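Local coordinates for protein polyprenyl synthetase (Nonlabens dokdonensis, PDB 6KD7) that probably makes geranylgeranyl pyrophosphate by magnesium-dependent prenyl transfer, as a mostly helical member of the FPP/GGPP synthase family, at residues Glu69-His72 and Asn73-Leu77; Phe133-Thr136 and Ala137-Cys141; His78-Met82 and Asp83-Leu87; Gly26-Asp29 and Pro30-Tyr33. All coordinates share one frame; numbering follows the deposited sequence.

Interaction 1 (Glu69-His72 and Asn73-Leu77); sequences EVFH and NFTLL. With PPV (pyrophosphate), chain B.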
# COMPACT_ATOMS: atom_id res chain seq x y z
N GLU A 69 -18.60 34.34 2.39
CA GLU A 69 -17.80 33.71 1.33
C GLU A 69 -16.63 32.97 1.99
O GLU A 69 -16.28 31.89 1.50
CB GLU A 69 -17.30 34.76 0.33
CG GLU A 69 -16.40 34.21 -0.80
CD GLU A 69 -17.16 33.39 -1.84
OE1 GLU A 69 -18.37 33.14 -1.68
OE2 GLU A 69 -16.51 33.02 -2.81
N VAL A 70 -15.99 33.56 3.00
CA VAL A 70 -14.85 32.89 3.65
C VAL A 70 -15.38 31.62 4.31
O VAL A 70 -14.77 30.56 4.11
CB VAL A 70 -14.14 33.82 4.62
CG1 VAL A 70 -13.12 33.07 5.46
CG2 VAL A 70 -13.46 34.94 3.84
N PHE A 71 -16.55 31.70 4.93
CA PHE A 71 -17.17 30.55 5.60
C PHE A 71 -17.43 29.47 4.57
O PHE A 71 -17.01 28.32 4.80
CB PHE A 71 -18.48 30.90 6.33
CG PHE A 71 -19.17 29.68 6.84
CD1 PHE A 71 -18.68 29.01 7.96
CD2 PHE A 71 -20.23 29.14 6.17
CE1 PHE A 71 -19.27 27.83 8.39
CE2 PHE A 71 -20.82 27.96 6.61
CZ PHE A 71 -20.34 27.31 7.71
N HIS A 72 -18.15 29.80 3.52
CA HIS A 72 -18.53 28.82 2.47
C HIS A 72 -17.26 28.10 1.94
O HIS A 72 -17.30 26.87 1.86
CB HIS A 72 -19.26 29.49 1.33
CG HIS A 72 -19.66 28.55 0.26
ND1 HIS A 72 -20.50 27.47 0.51
CD2 HIS A 72 -19.38 28.56 -1.06
CE1 HIS A 72 -20.71 26.84 -0.61
NE2 HIS A 72 -20.05 27.50 -1.60
N ASN A 73 -16.19 28.83 1.69
CA ASN A 73 -14.94 28.29 1.15
C ASN A 73 -14.27 27.42 2.21
O ASN A 73 -13.70 26.41 1.81
CB ASN A 73 -14.03 29.38 0.59
CG ASN A 73 -14.50 29.78 -0.79
OD1 ASN A 73 -14.24 29.06 -1.74
ND2 ASN A 73 -15.33 30.81 -0.87
N PHE A 74 -14.45 27.76 3.48
CA PHE A 74 -13.90 26.91 4.56
C PHE A 74 -14.58 25.54 4.45
O PHE A 74 -13.88 24.55 4.48
CB PHE A 74 -14.18 27.54 5.92
CG PHE A 74 -14.62 26.58 6.99
CD1 PHE A 74 -13.71 25.73 7.59
CD2 PHE A 74 -15.93 26.54 7.43
CE1 PHE A 74 -14.10 24.86 8.59
CE2 PHE A 74 -16.31 25.67 8.44
CZ PHE A 74 -15.40 24.83 9.01
N THR A 75 -15.90 25.53 4.24
CA THR A 75 -16.63 24.27 4.13
C THR A 75 -16.14 23.52 2.89
O THR A 75 -16.09 22.30 2.94
CB THR A 75 -18.15 24.43 4.16
OG1 THR A 75 -18.62 24.97 2.94
CG2 THR A 75 -18.59 25.27 5.33
N LEU A 76 -15.83 24.20 1.79
CA LEU A 76 -15.43 23.47 0.57
C LEU A 76 -14.06 22.80 0.80
O LEU A 76 -13.80 21.67 0.32
CB LEU A 76 -15.37 24.44 -0.60
CG LEU A 76 -16.68 25.13 -0.95
CD1 LEU A 76 -16.41 26.10 -2.08
CD2 LEU A 76 -17.80 24.17 -1.32
N LEU A 77 -13.19 23.50 1.52
CA LEU A 77 -11.82 23.01 1.78
C LEU A 77 -11.87 21.70 2.57
O LEU A 77 -11.32 20.72 2.10
CB LEU A 77 -11.09 24.11 2.56
CG LEU A 77 -9.61 24.28 2.28
CD1 LEU A 77 -9.33 24.08 0.81
CD2 LEU A 77 -9.14 25.65 2.69
O11 PPV B . -22.15 25.38 -6.15
P1 PPV B . -22.20 26.77 -5.63
O21 PPV B . -23.15 26.90 -4.51
O31 PPV B . -22.48 27.76 -6.72
OPP PPV B . -20.73 27.13 -5.00
P2 PPV B . -19.25 27.60 -5.51
O12 PPV B . -18.59 26.40 -6.08
O22 PPV B . -19.49 28.64 -6.57
O32 PPV B . -18.50 28.16 -4.36
O HOH W 1 -21.27 26.02 2.55
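The carbonyls of V70 and F71 accept from the backbone N-H of F74 and T75 in regular helical steps: F74 N lies 2.9 Å from V70 O, and T75 N bonds F71 O at 3.1 Å. Two other carbonyls of this turn of helix 58-82 take a side-chain donor besides the backbone one. E69 O is held by N73 N and the amide, N73 ND2 approaching E69 O to 2.8 Å; the two donors arrive from opposite faces of the carbonyl plane. With CG of N73 anti to its carbonyl carbon (chi1 -80°), the amide folds back along the helix. Three residues on from E69, H72 O accepts from T75 OG1 at 2.6 Å as well as from L76 N. The T75 hydroxyl accepts from a water that sits 2.6 Å from H72 ND1. At the other ring nitrogen, H72 NE2 makes weak hydrogen bonds to the bound pyrophosphate, to O32 at 3.2 Å and to the bridging OPP. Contacts at both nitrogens, weak at the pyrophosphate, and L76 CG over one face probably help fix the ring's rotation. T75 CG2 covers a face of the F71 ring, and F74 meets that ring obliquely. H72 and L76 line the pyrophosphate pocket with R43 of helix 42-54, which also binds the ligand, and R41 forms a salt bridge with E69. N73 packs on helices 25-35 and 100-116, while F71 reaches L172 of helix 158-183.

Interaction 2 (Phe133-Thr136 and Ala137-Cys141); sequences FSRT and ALEVC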
# COMPACT_ATOMS: atom_id res chain seq x y z
N PHE A 133 -25.05 33.22 12.37
CA PHE A 133 -23.88 32.65 11.67
C PHE A 133 -23.50 31.30 12.31
O PHE A 133 -23.44 30.29 11.59
CB PHE A 133 -22.70 33.61 11.70
CG PHE A 133 -21.47 33.11 11.00
CD1 PHE A 133 -21.41 33.04 9.61
CD2 PHE A 133 -20.35 32.73 11.73
CE1 PHE A 133 -20.24 32.63 8.98
CE2 PHE A 133 -19.22 32.24 11.11
CZ PHE A 133 -19.16 32.22 9.73
N SER A 134 -23.32 31.29 13.63
CA SER A 134 -22.94 30.11 14.43
C SER A 134 -24.03 29.05 14.35
O SER A 134 -23.72 27.89 14.18
CB SER A 134 -22.62 30.47 15.86
OG SER A 134 -21.44 31.25 15.91
N ARG A 135 -25.29 29.42 14.44
CA ARG A 135 -26.37 28.42 14.36
C ARG A 135 -26.31 27.77 12.97
O ARG A 135 -26.52 26.55 12.86
CB ARG A 135 -27.72 29.08 14.61
CG ARG A 135 -28.90 28.12 14.53
CD ARG A 135 -30.24 28.67 15.06
NE ARG A 135 -30.75 29.85 14.35
CZ ARG A 135 -30.67 31.13 14.77
NH1 ARG A 135 -30.09 31.47 15.91
NH2 ARG A 135 -31.18 32.09 14.02
N THR A 136 -26.14 28.60 11.93
CA THR A 136 -26.04 28.16 10.52
C THR A 136 -24.80 27.25 10.39
O THR A 136 -24.95 26.18 9.83
CB THR A 136 -26.03 29.37 9.58
OG1 THR A 136 -27.28 30.04 9.82
CG2 THR A 136 -25.87 28.96 8.12
N ALA A 137 -23.65 27.64 10.91
CA ALA A 137 -22.41 26.87 10.72
C ALA A 137 -22.61 25.47 11.34
O ALA A 137 -22.29 24.46 10.71
CB ALA A 137 -21.27 27.62 11.31
N LEU A 138 -23.28 25.38 12.48
CA LEU A 138 -23.40 24.11 13.21
C LEU A 138 -24.42 23.29 12.47
O LEU A 138 -24.25 22.05 12.43
CB LEU A 138 -23.79 24.33 14.66
CG LEU A 138 -23.86 23.06 15.52
CD1 LEU A 138 -22.50 22.34 15.52
CD2 LEU A 138 -24.26 23.41 16.97
N GLU A 139 -25.41 23.94 11.86
CA GLU A 139 -26.42 23.21 11.08
C GLU A 139 -25.75 22.57 9.85
O GLU A 139 -26.12 21.46 9.47
CB GLU A 139 -27.53 24.17 10.64
CG GLU A 139 -28.54 24.44 11.75
CD GLU A 139 -29.49 25.60 11.50
OE1 GLU A 139 -29.16 26.51 10.69
OE2 GLU A 139 -30.52 25.59 12.15
N VAL A 140 -24.84 23.31 9.21
CA VAL A 140 -24.11 22.83 8.02
C VAL A 140 -23.33 21.56 8.47
O VAL A 140 -23.36 20.58 7.72
CB VAL A 140 -23.25 23.95 7.42
CG1 VAL A 140 -22.21 23.45 6.40
CG2 VAL A 140 -24.14 25.00 6.76
N CYS A 141 -22.70 21.56 9.64
CA CYS A 141 -21.99 20.35 10.16
C CYS A 141 -22.98 19.17 10.28
O CYS A 141 -22.66 18.03 9.84
CB CYS A 141 -21.28 20.61 11.49
SG CYS A 141 -19.94 21.81 11.35
O HOH W 2 -29.63 28.96 10.03
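A137 follows T136 and ties back to F133, A137 N bonding F133 O at 2.7 Å, while its methyl rests beside that same carbonyl. L138 repeats the step with S134, L138 N lying 3.1 Å from S134 O; L138 CB touches S134 O before the isobutyl end turns off the helix. E139 N bonds R135 O, and the E139 side chain does most of the remaining work. Its CG stands anti to the carbonyl carbon (chi1 -80°), carrying the chain back over the preceding turn, and E139 CG passes 3.1 Å from R135 O. Beyond CG the chain is extended and runs alongside R135, both pointing the same way. The carboxylate meets the aliphatic part of R135, E139 OE2 lying 3.8 Å from R135 CG. R135 NE and E139 OE2 are 4.8 Å apart, so any attraction is probably a longer-range electrostatic one; the guanidinium and carboxylate planes are nearly perpendicular (85°). On the other carboxylate oxygen a water links E139 to T136: it donates to E139 OE1 at 2.6 Å and to T136 OG1 at 2.6 Å. V140 closes the turn through V140 N to T136 O, with CG2 against the same oxygen. T136 OG1 has a further partner in V132 O. All this lies on helix 123-150, where T136 and E139 face helix 158-183, while A137 packs on I112 and L138 on Y28, both of the second subunit.

Interaction 3 (His78-Met82 and Asp83-Leu87); sequences HDDIM and DAADL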
# COMPACT_ATOMS: atom_id res chain seq x y z
N HIS A 78 -12.64 21.65 3.65
CA HIS A 78 -12.75 20.44 4.49
C HIS A 78 -13.52 19.38 3.67
O HIS A 78 -13.19 18.21 3.71
CB HIS A 78 -13.39 20.76 5.82
CG HIS A 78 -12.47 21.34 6.83
ND1 HIS A 78 -11.16 21.72 6.55
CD2 HIS A 78 -12.65 21.54 8.15
CE1 HIS A 78 -10.57 22.15 7.68
NE2 HIS A 78 -11.47 22.03 8.68
N ASP A 79 -14.55 19.82 2.97
CA ASP A 79 -15.38 18.87 2.19
C ASP A 79 -14.55 18.19 1.10
O ASP A 79 -14.70 17.00 0.93
CB ASP A 79 -16.60 19.54 1.58
CG ASP A 79 -17.51 18.49 1.00
OD1 ASP A 79 -18.12 17.76 1.78
OD2 ASP A 79 -17.52 18.35 -0.22
N ASP A 80 -13.71 18.95 0.41
CA ASP A 80 -12.84 18.38 -0.65
C ASP A 80 -11.93 17.31 -0.01
O ASP A 80 -11.69 16.30 -0.65
CB ASP A 80 -12.02 19.47 -1.32
CG ASP A 80 -12.75 20.34 -2.33
OD1 ASP A 80 -13.82 19.93 -2.83
OD2 ASP A 80 -12.19 21.46 -2.61
N ILE A 81 -11.42 17.53 1.19
CA ILE A 81 -10.60 16.51 1.91
C ILE A 81 -11.51 15.31 2.18
O ILE A 81 -11.20 14.22 1.75
CB ILE A 81 -10.00 17.03 3.22
CG1 ILE A 81 -9.03 18.17 3.03
CG2 ILE A 81 -9.34 15.89 3.98
CD1 ILE A 81 -8.71 18.88 4.33
N MET A 82 -12.62 15.51 2.86
CA MET A 82 -13.48 14.37 3.28
C MET A 82 -14.03 13.60 2.08
O MET A 82 -14.29 12.42 2.21
CB MET A 82 -14.57 14.85 4.23
CG MET A 82 -13.99 15.57 5.42
SD MET A 82 -15.19 15.99 6.67
CE MET A 82 -16.00 17.37 5.89
N ASP A 83 -14.23 14.28 0.95
CA ASP A 83 -14.80 13.62 -0.25
C ASP A 83 -13.68 13.15 -1.18
O ASP A 83 -14.00 12.59 -2.21
CB ASP A 83 -15.81 14.53 -0.94
CG ASP A 83 -16.70 13.78 -1.92
OD1 ASP A 83 -17.43 12.90 -1.48
OD2 ASP A 83 -16.65 14.11 -3.10
N ALA A 84 -12.42 13.38 -0.82
CA ALA A 84 -11.27 12.99 -1.67
C ALA A 84 -11.43 13.60 -3.07
O ALA A 84 -11.30 12.87 -4.04
CB ALA A 84 -11.07 11.50 -1.68
N ALA A 85 -11.76 14.88 -3.14
CA ALA A 85 -11.90 15.58 -4.44
C ALA A 85 -10.52 16.02 -4.91
O ALA A 85 -9.80 16.63 -4.14
CB ALA A 85 -12.84 16.75 -4.30
N ASP A 86 -10.19 15.73 -6.17
CA ASP A 86 -8.88 16.08 -6.75
C ASP A 86 -8.90 17.48 -7.35
O ASP A 86 -7.88 18.17 -7.32
CB ASP A 86 -8.47 15.04 -7.79
CG ASP A 86 -8.12 13.68 -7.18
OD1 ASP A 86 -7.79 13.56 -5.93
OD2 ASP A 86 -8.20 12.75 -7.95
N LEU A 87 -10.02 17.90 -7.89
CA LEU A 87 -10.13 19.19 -8.59
C LEU A 87 -11.34 19.97 -8.04
O LEU A 87 -12.33 19.36 -7.64
CB LEU A 87 -10.34 18.94 -10.09
CG LEU A 87 -9.16 18.40 -10.90
CD1 LEU A 87 -9.52 18.40 -12.38
CD2 LEU A 87 -7.88 19.18 -10.71
O HOH W 3 -13.97 19.95 -5.56
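D83, the residue most covered here, is bound to D79 through its backbone: D83 N lies 2.8 Å from D79 O, and D83 CB rests 3.3 Å from that oxygen. Its CG is anti to the backbone N (chi1 -164°), and the carboxylate ends up near that of D79 without contact, D79 OD2 and D83 OD2 being 5.2 Å apart. D80 and A85 form the second pairing. A85 N donates to D80 O at 2.9 Å, in the carbonyl plane, and the A85 methyl sits against the carboxylate, 3.6 Å from A85 CB to D80 OD1. A water steadies the same oxygen, donating to D80 OD1 at 2.7 Å and also to L87 O, thereby linking the helix end to the first residue of strand 87-88. R88 gives D80 a salt bridge. Between these pairs A84 turns the chain: its phi is positive (55°), and A84 N comes to I81 O at 3.0 Å from well above the carbonyl plane. M82 O, left behind at the last turn, is bonded by N101 of the second subunit. The A85-to-D80 and A84-to-I81 bonds make a Schellman motif that ends helix 58-82. Sequence and family mark DDIMD, residues 79-83, as the first aspartate-rich motif of prenyl synthases, which in relatives holds magnesium; here the D80 side chain is about 6 Å from a magnesium ion at nearest atoms.

Interaction 4 (Gly26-Asp29 and Pro30-Tyr33); sequences GLYD and PVHY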
# COMPACT_ATOMS: atom_id res chain seq x y z
N GLY A 26 2.58 29.05 4.68
CA GLY A 26 2.04 27.67 4.77
C GLY A 26 0.60 27.64 5.27
O GLY A 26 -0.15 26.64 4.99
N LEU A 27 0.20 28.66 6.03
CA LEU A 27 -1.20 28.76 6.50
C LEU A 27 -2.06 29.56 5.51
O LEU A 27 -3.21 29.14 5.25
CB LEU A 27 -1.17 29.43 7.87
CG LEU A 27 -2.53 29.49 8.52
CD1 LEU A 27 -3.02 28.07 8.83
CD2 LEU A 27 -2.49 30.35 9.78
N TYR A 28 -1.59 30.72 5.04
CA TYR A 28 -2.47 31.72 4.36
C TYR A 28 -2.41 31.59 2.83
O TYR A 28 -3.44 31.91 2.20
CB TYR A 28 -2.16 33.14 4.84
CG TYR A 28 -2.51 33.39 6.29
CD1 TYR A 28 -3.84 33.38 6.72
CD2 TYR A 28 -1.54 33.67 7.23
CE1 TYR A 28 -4.18 33.64 8.03
CE2 TYR A 28 -1.87 33.92 8.56
CZ TYR A 28 -3.20 33.94 8.95
OH TYR A 28 -3.50 34.16 10.26
N ASP A 29 -1.34 31.05 2.24
CA ASP A 29 -1.29 30.89 0.75
C ASP A 29 -2.52 30.14 0.25
O ASP A 29 -3.18 30.59 -0.68
CB ASP A 29 -0.08 30.11 0.26
CG ASP A 29 1.22 30.88 0.23
OD1 ASP A 29 1.18 32.13 0.48
OD2 ASP A 29 2.26 30.21 -0.02
N PRO A 30 -2.94 29.02 0.89
CA PRO A 30 -4.13 28.32 0.46
C PRO A 30 -5.41 29.13 0.63
O PRO A 30 -6.38 28.83 -0.06
CB PRO A 30 -4.15 27.03 1.28
CG PRO A 30 -2.79 26.92 1.88
CD PRO A 30 -2.33 28.36 2.05
N VAL A 31 -5.45 30.13 1.51
CA VAL A 31 -6.69 30.94 1.64
C VAL A 31 -6.82 31.77 0.36
O VAL A 31 -7.92 31.81 -0.23
CB VAL A 31 -6.64 31.85 2.87
CG1 VAL A 31 -7.88 32.75 2.91
CG2 VAL A 31 -6.47 31.05 4.15
N HIS A 32 -5.77 32.46 -0.05
CA HIS A 32 -5.79 33.28 -1.30
C HIS A 32 -6.11 32.39 -2.52
O HIS A 32 -6.93 32.77 -3.38
CB HIS A 32 -4.48 34.05 -1.43
CG HIS A 32 -4.30 35.00 -0.30
ND1 HIS A 32 -3.27 34.86 0.64
CD2 HIS A 32 -5.05 36.03 0.13
CE1 HIS A 32 -3.39 35.81 1.55
NE2 HIS A 32 -4.46 36.52 1.27
N TYR A 33 -5.52 31.19 -2.55
CA TYR A 33 -5.74 30.22 -3.64
C TYR A 33 -7.22 29.87 -3.72
O TYR A 33 -7.80 29.98 -4.79
CB TYR A 33 -4.87 28.99 -3.43
CG TYR A 33 -5.04 27.91 -4.46
CD1 TYR A 33 -4.32 27.92 -5.65
CD2 TYR A 33 -5.88 26.84 -4.23
CE1 TYR A 33 -4.44 26.91 -6.58
CE2 TYR A 33 -5.99 25.80 -5.13
CZ TYR A 33 -5.26 25.83 -6.32
OH TYR A 33 -5.40 24.79 -7.21
O HOH W 4 -0.13 34.16 1.95
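Y28 O takes two backbone donors from the next turn. V31 N comes within 2.8 Å of Y28 O from above the carbonyl plane with a bent bond (133°), whereas H32 N meets Y28 O at 3.3 Å and almost straight. H32 N already makes the ordinary four-residue step, and Y33 N continues it, bonding D29 O at 3.1 Å. In the side-chain layer P30 presses its ring carbon into the preceding turn, P30 CD lying 3.4 Å from L27 O, and V31 CG2 touches the Y28 ring loosely and obliquely. On the outer side a water donates to D29 OD1 at 2.8 Å and weakly to H32 ND1, near the plane of the imidazole. Further out, T106 of helix 100-116 bonds L27 O, E142 of the second subunit receives the Y28 hydroxyl, and Y33 OH reaches E92 O. P30 also packs on W98 and V94. The chemistry is consistent with the kink in helix 25-35: the proline nitrogen has no hydrogen to give, and V31 N spends its own on Y28 O rather than one residue further back. The L27 carbonyl, passed over by V31 N, is met by the hydroxyl of T106.

How the interactions relate
Along the chain the order is interaction 4, 1, 3, 2. Interactions 1 and 3 are successive parts of helix 58-82, centres 13 Å apart, so the histidine at the pyrophosphate and the aspartate-rich helix end lie on one rod. Interaction 2, on helix 123-150, has its centre 12 Å from that of interaction 1 and touches it: F71 CE1 meets A137 CB at 3.5 Å, and F71 also packs edge-to-face on F133. Interaction 4, on helix 25-35, lies at the periphery, 24 Å from interaction 2 between centres. All four contacts reach the second subunit, interaction 1 through F74 alone, so helix 58-82, which carries H72 and L76 of the pyrophosphate pocket, also borders the interface.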